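Local coordinates for uncharacterized protein (Corynebacterium diphtheriae NCTC 13129, PDB 3CP3) that is of unknown function but belongs to the pyridoxamine 5'-phosphate oxidase family, and so probably has an FMN-binding type of fold and may bind a flavin, at residues 77-82 / 92-97; 55-60 / 128-133; 18-23 / 132-137. All coordinates share one frame; numbering follows the deposited sequence.

Contact 1. Residues 77-82 / 92-97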
loop_
_atom_site.group_PDB
_atom_site.type_symbol
_atom_site.label_atom_id
_atom_site.label_comp_id
_atom_site.label_asym_id
_atom_site.label_seq_id
_atom_site.Cartn_x
_atom_site.Cartn_y
_atom_site.Cartn_z
ATOM N N VAL A 77 11.864 -4.983 -0.824
ATOM C CA VAL A 77 10.558 -4.365 -1.093
ATOM C C VAL A 77 9.472 -5.099 -0.325
ATOM O O VAL A 77 9.683 -6.229 0.181
ATOM C CB VAL A 77 10.156 -4.388 -2.630
ATOM C CG1 VAL A 77 11.097 -3.513 -3.477
ATOM C CG2 VAL A 77 10.090 -5.831 -3.230
ATOM N N LEU A 78 8.289 -4.487 -0.255
ATOM C CA LEU A 78 7.107 -5.238 0.069
ATOM C C LEU A 78 6.199 -5.153 -1.111
ATOM O O LEU A 78 6.260 -4.179 -1.868
ATOM C CB LEU A 78 6.315 -4.557 1.219
ATOM C CG LEU A 78 6.967 -4.235 2.516
ATOM C CD1 LEU A 78 5.892 -3.537 3.400
ATOM C CD2 LEU A 78 7.541 -5.529 3.173
ATOM N N PHE A 79 5.336 -6.136 -1.252
ATOM C CA PHE A 79 4.294 -6.123 -2.266
ATOM C C PHE A 79 2.987 -6.500 -1.604
ATOM O O PHE A 79 2.898 -7.539 -0.886
ATOM C CB PHE A 79 4.646 -7.073 -3.439
ATOM C CG PHE A 79 3.750 -6.891 -4.648
ATOM C CD1 PHE A 79 3.956 -5.835 -5.518
ATOM C CD2 PHE A 79 2.673 -7.735 -4.884
ATOM C CE1 PHE A 79 3.108 -5.650 -6.621
ATOM C CE2 PHE A 79 1.829 -7.538 -5.968
ATOM C CZ PHE A 79 2.054 -6.494 -6.822
ATOM N N GLU A 80 1.957 -5.689 -1.828
ATOM C CA GLU A 80 0.730 -5.823 -1.119
ATOM C C GLU A 80 -0.478 -5.821 -2.048
ATOM O O GLU A 80 -0.568 -5.044 -3.014
ATOM C CB GLU A 80 0.575 -4.707 -0.021
ATOM C CG GLU A 80 -0.599 -4.935 0.959
ATOM C CD GLU A 80 -1.861 -4.173 0.582
ATOM O OE1 GLU A 80 -1.870 -3.502 -0.513
ATOM O OE2 GLU A 80 -2.770 -4.112 1.447
ATOM N N VAL A 81 -1.411 -6.702 -1.715
ATOM C CA VAL A 81 -2.738 -6.746 -2.331
ATOM C C VAL A 81 -3.753 -6.729 -1.180
ATOM O O VAL A 81 -3.496 -7.278 -0.086
ATOM C CB VAL A 81 -2.825 -8.018 -3.230
ATOM C CG1 VAL A 81 -4.207 -8.206 -3.760
ATOM C CG2 VAL A 81 -1.807 -7.976 -4.367
ATOM N N ASP A 82 -4.903 -6.052 -1.344
ATOM C CA ASP A 82 -5.980 -6.125 -0.365
ATOM C C ASP A 82 -7.383 -6.065 -0.985
ATOM O O ASP A 82 -7.488 -5.945 -2.223
ATOM C CB ASP A 82 -5.875 -5.172 0.893
ATOM C CG ASP A 82 -5.888 -3.619 0.559
ATOM O OD1 ASP A 82 -6.970 -2.952 0.488
ATOM O OD2 ASP A 82 -4.804 -3.050 0.554
ATOM N N VAL A 92 -2.763 -9.264 1.789
ATOM C CA VAL A 92 -1.648 -10.184 1.710
ATOM C C VAL A 92 -0.428 -9.269 1.464
ATOM O O VAL A 92 -0.505 -8.390 0.579
ATOM C CB VAL A 92 -1.817 -11.176 0.560
ATOM C CG1 VAL A 92 -0.478 -12.041 0.342
ATOM C CG2 VAL A 92 -3.044 -12.134 0.886
ATOM N N VAL A 93 0.616 -9.466 2.265
ATOM C CA VAL A 93 1.893 -8.722 2.136
ATOM C C VAL A 93 2.987 -9.731 1.819
ATOM O O VAL A 93 3.236 -10.721 2.594
ATOM C CB VAL A 93 2.208 -7.971 3.427
ATOM C CG1 VAL A 93 3.667 -7.256 3.398
ATOM C CG2 VAL A 93 1.140 -6.992 3.732
ATOM N N LEU A 94 3.681 -9.483 0.723
ATOM C CA LEU A 94 4.876 -10.240 0.440
ATOM C C LEU A 94 6.116 -9.421 0.821
ATOM O O LEU A 94 6.179 -8.202 0.535
ATOM C CB LEU A 94 4.897 -10.633 -1.046
ATOM C CG LEU A 94 3.652 -11.231 -1.650
ATOM C CD1 LEU A 94 3.990 -11.537 -3.110
ATOM C CD2 LEU A 94 3.268 -12.542 -0.867
ATOM N N LYS A 95 7.084 -10.053 1.501
ATOM C CA LYS A 95 8.411 -9.467 1.621
ATOM C C LYS A 95 9.319 -10.092 0.579
ATOM O O LYS A 95 9.311 -11.311 0.427
ATOM C CB LYS A 95 9.014 -9.756 2.971
ATOM C CG LYS A 95 8.326 -9.026 4.122
ATOM C CD LYS A 95 9.287 -8.987 5.314
ATOM C CE LYS A 95 8.581 -8.624 6.633
ATOM N NZ LYS A 95 7.950 -7.258 6.597
ATOM N N GLY A 96 10.122 -9.274 -0.117
ATOM C CA GLY A 96 11.045 -9.859 -1.055
ATOM C C GLY A 96 12.084 -8.923 -1.607
ATOM O O GLY A 96 12.333 -7.853 -1.032
ATOM N N ASN A 97 12.747 -9.386 -2.662
ATOM C CA ASN A 97 13.759 -8.596 -3.356
ATOM C C ASN A 97 13.399 -8.466 -4.807
ATOM O O ASN A 97 13.069 -9.493 -5.465
ATOM C CB ASN A 97 15.151 -9.178 -3.193
ATOM C CG ASN A 97 15.627 -9.111 -1.737
ATOM O OD1 ASN A 97 15.276 -9.965 -0.955
ATOM N ND2 ASN A 97 16.416 -8.090 -1.377
#
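With CG anti to the carbonyl carbon in both L78 (chi1 -55°) and K95 (chi1 -69°), CG starts out beside the backbone N in each, and the two side chains lie side by side, pointing the same way, on one face of an antiparallel strand pair. CD2 of L78 rests 3.7 Å from CG of K95. The lysine chain runs extended to CE and bends at its last torsion, which brings NZ to 3.9 Å from L78 CD2. On the same face E80 holds CG anti to its backbone N, where it meets V93 CG2 at 3.9 Å as the two side chains cross obliquely. V93 turns its other methyl, CG1, to L78 CD2 (4.2 Å).
V77, F79, V81, V92 and L94 occupy the other face. F79 and L94 meet near their roots, CB to CB 4.3 Å; the phenylalanine ring then leads away from strand 92-97 and packs edge-to-face with F47. G96 presents only backbone to V77, whose CG2 lies 3.7 Å from the glycine O.
Six backbone hydrogen bonds join V77 with G96, F79 with L94 and V81 with V92. L94 N to F79 O is short and almost straight (2.6 Å, 177°). In the non-hydrogen-bonded positions, CA-H groups of L78 and E80 approach the carbonyl oxygens of L94 and V92.
The two faces of this beta hairpin thus differ in chemistry. The V77-F79-L94 side is apolar and belongs to the core. The L78-E80-K95 side meets the second subunit, whose D39 takes K95 NZ in a salt bridge. Buried E80 is paired with R31 of its own chain and D82 with R31 of the second subunit; the two arginines would tend to favour the ionised form of acids held this close together.

Contact 2. Residues 55-60 / 128-133; sequences QPRVYF and RIDVRE
R57 and R128 cross with their aliphatic parts in contact, CD to CD at 3.4 Å, although their guanidinium groups carry like charge. R128 starts with CG anti to its backbone N (chi1 -175°) and bends at chi2 and chi3. Neighbouring acids probably ease the repulsion: R128 NH1 meets D130 OD2 at 3.1 Å from the syn side of the carboxylate, tilted out of its plane, while R128 NE bridges to E106 and R57 NH2 to D50. Y59 OH stands 3.2 Å above the centre of the R57 guanidinium and hydrogen-bonds to E106. A water links R57 NH1 and, weakly, D130 OD1.
Among apolar contacts, Y59 lies alongside R128, Y59 CE1 to R128 CB 3.7 Å. On the other face I129 CD1 reaches V58 CB at 4.0 Å and the edge of F60 at CE2 (3.8 Å). P56 crosses V131 at about a right angle, CG to CB 3.8 Å.
V58 and I129 form the antiparallel hydrogen-bonded pair, I129 N to V58 O 2.7 Å; the bond from V131 N to P56 O is weak.
Strand 57-62 lies between strands 39-50 and 125-139; H109 of helix 104-110 packs on R57 and Y59, and V58 faces F47 and L94.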
loop_
_atom_site.group_PDB
_atom_site.type_symbol
_atom_site.label_atom_id
_atom_site.label_comp_id
_atom_site.label_asym_id
_atom_site.label_seq_id
_atom_site.Cartn_x
_atom_site.Cartn_y
_atom_site.Cartn_z
ATOM N N GLN A 55 10.486 -21.073 -5.605
ATOM C CA GLN A 55 9.739 -20.184 -4.728
ATOM C C GLN A 55 8.770 -19.311 -5.545
ATOM O O GLN A 55 8.932 -19.189 -6.766
ATOM C CB GLN A 55 10.694 -19.349 -3.852
ATOM C CG GLN A 55 11.511 -20.172 -2.821
ATOM C CD GLN A 55 10.646 -20.831 -1.740
ATOM O OE1 GLN A 55 10.671 -20.429 -0.578
ATOM N NE2 GLN A 55 9.883 -21.840 -2.125
ATOM N N PRO A 56 7.727 -18.746 -4.881
ATOM C CA PRO A 56 6.826 -17.848 -5.619
ATOM C C PRO A 56 7.568 -16.614 -6.135
ATOM O O PRO A 56 8.488 -16.125 -5.481
ATOM C CB PRO A 56 5.775 -17.452 -4.565
ATOM C CG PRO A 56 6.458 -17.664 -3.242
ATOM C CD PRO A 56 7.318 -18.885 -3.470
ATOM N N ARG A 57 7.175 -16.141 -7.313
ATOM C CA ARG A 57 7.753 -14.949 -7.920
ATOM C C ARG A 57 6.641 -14.066 -8.429
ATOM O O ARG A 57 5.667 -14.563 -8.976
ATOM C CB ARG A 57 8.665 -15.353 -9.102
ATOM C CG ARG A 57 9.958 -15.987 -8.609
ATOM C CD ARG A 57 11.019 -16.100 -9.678
ATOM N NE ARG A 57 10.485 -16.821 -10.811
ATOM C CZ ARG A 57 11.201 -17.250 -11.845
ATOM N NH1 ARG A 57 12.528 -17.056 -11.886
ATOM N NH2 ARG A 57 10.566 -17.876 -12.840
ATOM N N VAL A 58 6.800 -12.759 -8.285
ATOM C CA VAL A 58 5.883 -11.783 -8.904
ATOM C C VAL A 58 6.585 -11.046 -10.005
ATOM O O VAL A 58 7.726 -10.586 -9.801
ATOM C CB VAL A 58 5.444 -10.705 -7.859
ATOM C CG1 VAL A 58 4.583 -9.586 -8.489
ATOM C CG2 VAL A 58 4.717 -11.385 -6.731
ATOM N N TYR A 59 5.917 -10.887 -11.147
ATOM C CA TYR A 59 6.429 -10.008 -12.202
ATOM C C TYR A 59 5.522 -8.821 -12.395
ATOM O O TYR A 59 4.285 -8.955 -12.370
ATOM C CB TYR A 59 6.469 -10.750 -13.543
ATOM C CG TYR A 59 7.531 -11.798 -13.594
ATOM C CD1 TYR A 59 8.855 -11.456 -13.919
ATOM C CD2 TYR A 59 7.243 -13.122 -13.301
ATOM C CE1 TYR A 59 9.851 -12.437 -13.965
ATOM C CE2 TYR A 59 8.251 -14.111 -13.382
ATOM C CZ TYR A 59 9.542 -13.749 -13.679
ATOM O OH TYR A 59 10.534 -14.701 -13.761
ATOM N N PHE A 60 6.134 -7.673 -12.659
ATOM C CA PHE A 60 5.426 -6.498 -13.101
ATOM C C PHE A 60 6.310 -5.733 -14.088
ATOM O O PHE A 60 7.435 -6.142 -14.348
ATOM C CB PHE A 60 4.956 -5.667 -11.863
ATOM C CG PHE A 60 6.075 -5.067 -11.049
ATOM C CD1 PHE A 60 6.564 -3.797 -11.362
ATOM C CD2 PHE A 60 6.639 -5.757 -10.002
ATOM C CE1 PHE A 60 7.586 -3.240 -10.594
ATOM C CE2 PHE A 60 7.709 -5.228 -9.273
ATOM C CZ PHE A 60 8.171 -3.968 -9.556
ATOM N N ARG A 128 11.188 -8.664 -11.492
ATOM C CA ARG A 128 10.854 -9.892 -10.787
ATOM C C ARG A 128 11.028 -9.660 -9.292
ATOM O O ARG A 128 12.056 -9.138 -8.874
ATOM C CB ARG A 128 11.828 -11.019 -11.163
ATOM C CG ARG A 128 11.476 -12.396 -10.566
ATOM C CD ARG A 128 12.744 -13.217 -10.277
ATOM N NE ARG A 128 13.780 -12.944 -11.266
ATOM C CZ ARG A 128 15.065 -12.746 -11.003
ATOM N NH1 ARG A 128 15.550 -12.789 -9.753
ATOM N NH2 ARG A 128 15.887 -12.497 -12.016
ATOM N N ILE A 129 10.041 -10.086 -8.503
ATOM C CA ILE A 129 10.184 -10.124 -7.052
ATOM C C ILE A 129 10.379 -11.559 -6.610
ATOM O O ILE A 129 9.507 -12.375 -6.816
ATOM C CB ILE A 129 8.955 -9.510 -6.250
ATOM C CG1 ILE A 129 8.621 -8.096 -6.760
ATOM C CG2 ILE A 129 9.348 -9.460 -4.731
ATOM C CD1 ILE A 129 7.261 -7.473 -6.265
ATOM N N ASP A 130 11.509 -11.841 -5.974
ATOM C CA ASP A 130 11.739 -13.115 -5.346
ATOM C C ASP A 130 11.177 -13.010 -3.932
ATOM O O ASP A 130 11.665 -12.216 -3.139
ATOM C CB ASP A 130 13.238 -13.388 -5.249
ATOM C CG ASP A 130 13.842 -13.816 -6.576
ATOM O OD1 ASP A 130 13.158 -14.405 -7.428
ATOM O OD2 ASP A 130 15.003 -13.525 -6.777
ATOM N N VAL A 131 10.173 -13.830 -3.634
ATOM C CA VAL A 131 9.415 -13.757 -2.401
ATOM C C VAL A 131 10.081 -14.532 -1.280
ATOM O O VAL A 131 10.398 -15.721 -1.429
ATOM C CB VAL A 131 8.009 -14.263 -2.669
ATOM C CG1 VAL A 131 7.149 -14.271 -1.358
ATOM C CG2 VAL A 131 7.363 -13.356 -3.706
ATOM N N ARG A 132 10.345 -13.824 -0.182
ATOM C CA ARG A 132 10.987 -14.384 1.025
ATOM C C ARG A 132 9.909 -14.801 2.048
ATOM O O ARG A 132 10.097 -15.780 2.786
ATOM C CB ARG A 132 11.824 -13.260 1.652
ATOM C CG ARG A 132 13.103 -13.596 2.384
ATOM C CD ARG A 132 13.628 -12.245 3.067
ATOM N NE ARG A 132 13.833 -11.235 2.029
ATOM C CZ ARG A 132 13.556 -9.942 2.145
ATOM N NH1 ARG A 132 13.051 -9.436 3.255
ATOM N NH2 ARG A 132 13.776 -9.158 1.121
ATOM N N GLU A 133 8.811 -14.042 2.102
ATOM C CA GLU A 133 7.754 -14.234 3.120
ATOM C C GLU A 133 6.379 -13.852 2.575
ATOM O O GLU A 133 6.247 -12.921 1.757
ATOM C CB GLU A 133 8.000 -13.376 4.383
ATOM C CG GLU A 133 9.197 -13.766 5.260
ATOM C CD GLU A 133 9.408 -12.823 6.457
ATOM O OE1 GLU A 133 10.507 -12.236 6.589
ATOM O OE2 GLU A 133 8.489 -12.676 7.290
HETATM O O HOH W 1 14.405 -16.714 -9.574
#

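Contact 3. Residues 18-23 / 132-137; sequences SDSLSR and REVSGR
S20 and G136 bring their CA atoms within 5.1 Å where helix 18-23 passes over strand 133-137 almost perpendicularly, at 85°, with the axes 7.8 Å apart at their closest. Two side chains of the helix and one of the strand carry the contact. S20 points toward the strand with OG anti to its carbonyl carbon (chi1 -73°), and that oxygen sits 3.1 Å from G136 CA. It also lies 3.3 Å from G136 N, but the angle there is too poor for a hydrogen bond; instead OG donates to the backbone O of D16, one turn earlier. The lack of a side chain on G136 is what lets the serine settle directly on the strand backbone.
V134 stands toward the helix with CG1 anti to its backbone N (chi1 179°). This methyl meets S20 CB at 3.6 Å. The leucine L21 crosses the valine at about a right angle and sets CD2 4.1 Å from V134 CG1 and 4.1 Å from V134 CG2, so one methyl touches both branches of the valine. Within the helix R23 NE bonds D19 OD1 (2.9 Å), and R23 also lies on W90 in a cation-pi contact.
Around this small, buried junction, strand 133-137 runs between strand 12-15, where G136 bonds to L15, and strand 89-100, where S135 bonds to V93. At the corner near R132 the chain forms a classic beta bulge, R132 and E133 both facing K95. Helix 17-25 covers this part of the sheet, with S20 on L15 and V92, and L24 on V92 and L94. V134 touches L94 of the neighbouring strand, and R137 points away from the helix and bridges to D41 of the second subunit.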
loop_
_atom_site.group_PDB
_atom_site.type_symbol
_atom_site.label_atom_id
_atom_site.label_comp_id
_atom_site.label_asym_id
_atom_site.label_seq_id
_atom_site.Cartn_x
_atom_site.Cartn_y
_atom_site.Cartn_z
ATOM N N SER A 18 -1.010 -20.805 1.470
ATOM C CA SER A 18 -1.738 -21.182 0.244
ATOM C C SER A 18 -2.938 -20.306 -0.008
ATOM O O SER A 18 -3.193 -19.919 -1.135
ATOM C CB SER A 18 -2.290 -22.612 0.345
ATOM O OG SER A 18 -1.282 -23.543 0.052
ATOM N N ASP A 19 -3.727 -20.063 1.039
ATOM C CA ASP A 19 -4.894 -19.161 0.961
ATOM C C ASP A 19 -4.412 -17.771 0.530
ATOM O O ASP A 19 -4.956 -17.131 -0.393
ATOM C CB ASP A 19 -5.576 -19.156 2.348
ATOM C CG ASP A 19 -6.936 -18.429 2.375
ATOM O OD1 ASP A 19 -7.535 -18.098 1.303
ATOM O OD2 ASP A 19 -7.378 -18.099 3.498
ATOM N N SER A 20 -3.409 -17.271 1.232
ATOM C CA SER A 20 -2.823 -15.971 0.932
ATOM C C SER A 20 -2.413 -15.810 -0.527
ATOM O O SER A 20 -2.770 -14.811 -1.215
ATOM C CB SER A 20 -1.595 -15.762 1.840
ATOM O OG SER A 20 -2.071 -15.500 3.155
ATOM N N LEU A 21 -1.663 -16.764 -1.002
ATOM C CA LEU A 21 -1.233 -16.727 -2.436
ATOM C C LEU A 21 -2.370 -16.902 -3.442
ATOM O O LEU A 21 -2.358 -16.247 -4.500
ATOM C CB LEU A 21 -0.133 -17.741 -2.690
ATOM C CG LEU A 21 1.166 -17.401 -1.948
ATOM C CD1 LEU A 21 2.112 -18.589 -2.100
ATOM C CD2 LEU A 21 1.758 -16.091 -2.449
ATOM N N SER A 22 -3.352 -17.768 -3.145
ATOM C CA SER A 22 -4.526 -17.817 -4.029
ATOM C C SER A 22 -5.214 -16.440 -4.088
ATOM O O SER A 22 -5.604 -15.914 -5.171
ATOM C CB SER A 22 -5.514 -18.848 -3.517
ATOM O OG SER A 22 -4.912 -20.133 -3.472
ATOM N N ARG A 23 -5.392 -15.819 -2.937
ATOM C CA ARG A 23 -6.140 -14.557 -2.929
ATOM C C ARG A 23 -5.326 -13.467 -3.637
ATOM O O ARG A 23 -5.856 -12.640 -4.411
ATOM C CB ARG A 23 -6.423 -14.104 -1.508
ATOM C CG ARG A 23 -7.497 -14.962 -0.755
ATOM C CD ARG A 23 -7.738 -14.370 0.576
ATOM N NE ARG A 23 -8.264 -15.348 1.542
ATOM C CZ ARG A 23 -9.094 -15.042 2.525
ATOM N NH1 ARG A 23 -9.597 -13.817 2.621
ATOM N NH2 ARG A 23 -9.447 -15.988 3.411
ATOM N N ARG A 132 10.345 -13.824 -0.182
ATOM C CA ARG A 132 10.987 -14.384 1.025
ATOM C C ARG A 132 9.909 -14.801 2.048
ATOM O O ARG A 132 10.097 -15.780 2.786
ATOM C CB ARG A 132 11.824 -13.260 1.652
ATOM C CG ARG A 132 13.103 -13.596 2.384
ATOM C CD ARG A 132 13.628 -12.245 3.067
ATOM N NE ARG A 132 13.833 -11.235 2.029
ATOM C CZ ARG A 132 13.556 -9.942 2.145
ATOM N NH1 ARG A 132 13.051 -9.436 3.255
ATOM N NH2 ARG A 132 13.776 -9.158 1.121
ATOM N N GLU A 133 8.811 -14.042 2.102
ATOM C CA GLU A 133 7.754 -14.234 3.120
ATOM C C GLU A 133 6.379 -13.852 2.575
ATOM O O GLU A 133 6.247 -12.921 1.757
ATOM C CB GLU A 133 8.000 -13.376 4.383
ATOM C CG GLU A 133 9.197 -13.766 5.260
ATOM C CD GLU A 133 9.408 -12.823 6.457
ATOM O OE1 GLU A 133 10.507 -12.236 6.589
ATOM O OE2 GLU A 133 8.489 -12.676 7.290
ATOM N N VAL A 134 5.355 -14.524 3.089
ATOM C CA VAL A 134 3.973 -14.282 2.662
ATOM C C VAL A 134 3.222 -14.059 3.961
ATOM O O VAL A 134 3.331 -14.890 4.871
ATOM C CB VAL A 134 3.404 -15.560 2.033
ATOM C CG1 VAL A 134 1.929 -15.342 1.595
ATOM C CG2 VAL A 134 4.274 -16.026 0.850
ATOM N N SER A 135 2.514 -12.944 4.089
ATOM C CA SER A 135 1.654 -12.776 5.268
ATOM C C SER A 135 0.253 -12.403 4.884
ATOM O O SER A 135 0.034 -11.327 4.362
ATOM C CB SER A 135 2.202 -11.709 6.224
ATOM O OG SER A 135 3.553 -12.011 6.524
ATOM N N GLY A 136 -0.720 -13.239 5.225
ATOM C CA GLY A 136 -2.089 -12.878 4.859
ATOM C C GLY A 136 -2.855 -12.636 6.119
ATOM O O GLY A 136 -2.661 -13.335 7.099
ATOM N N ARG A 137 -3.775 -11.692 6.086
ATOM C CA ARG A 137 -4.588 -11.415 7.269
ATOM C C ARG A 137 -5.998 -11.153 6.813
ATOM O O ARG A 137 -6.189 -10.562 5.756
ATOM C CB ARG A 137 -4.041 -10.143 7.944
ATOM C CG ARG A 137 -2.641 -10.311 8.469
ATOM C CD ARG A 137 -2.141 -9.051 9.151
ATOM N NE ARG A 137 -1.455 -8.172 8.220
ATOM C CZ ARG A 137 -0.477 -7.331 8.584
ATOM N NH1 ARG A 137 -0.087 -7.273 9.851
ATOM N NH2 ARG A 137 0.115 -6.559 7.675
#

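In the fold
All three contacts belong to one curled antiparallel sheet and its covering helix, consistent with the split barrel of FMN-binding relatives. Along the chain, helix 17-25 comes first, then strand 57-62, the hairpin of strands 76-83 and 89-100, and lastly strand 125-139. The hairpin of contact 1 is thus local, whereas contacts 2 and 3 tie earlier elements to the final strand. That strand serves contact 2 before its corner at R132 and contact 3 after it; their centres are about 12 Å apart. Contact 1 lies about 9 Å from each, centre to centre, because strand 89-100 pairs with strand 125-139. The last strand thereby joins hairpin and strand 57-62 in one sheet and carries the helix.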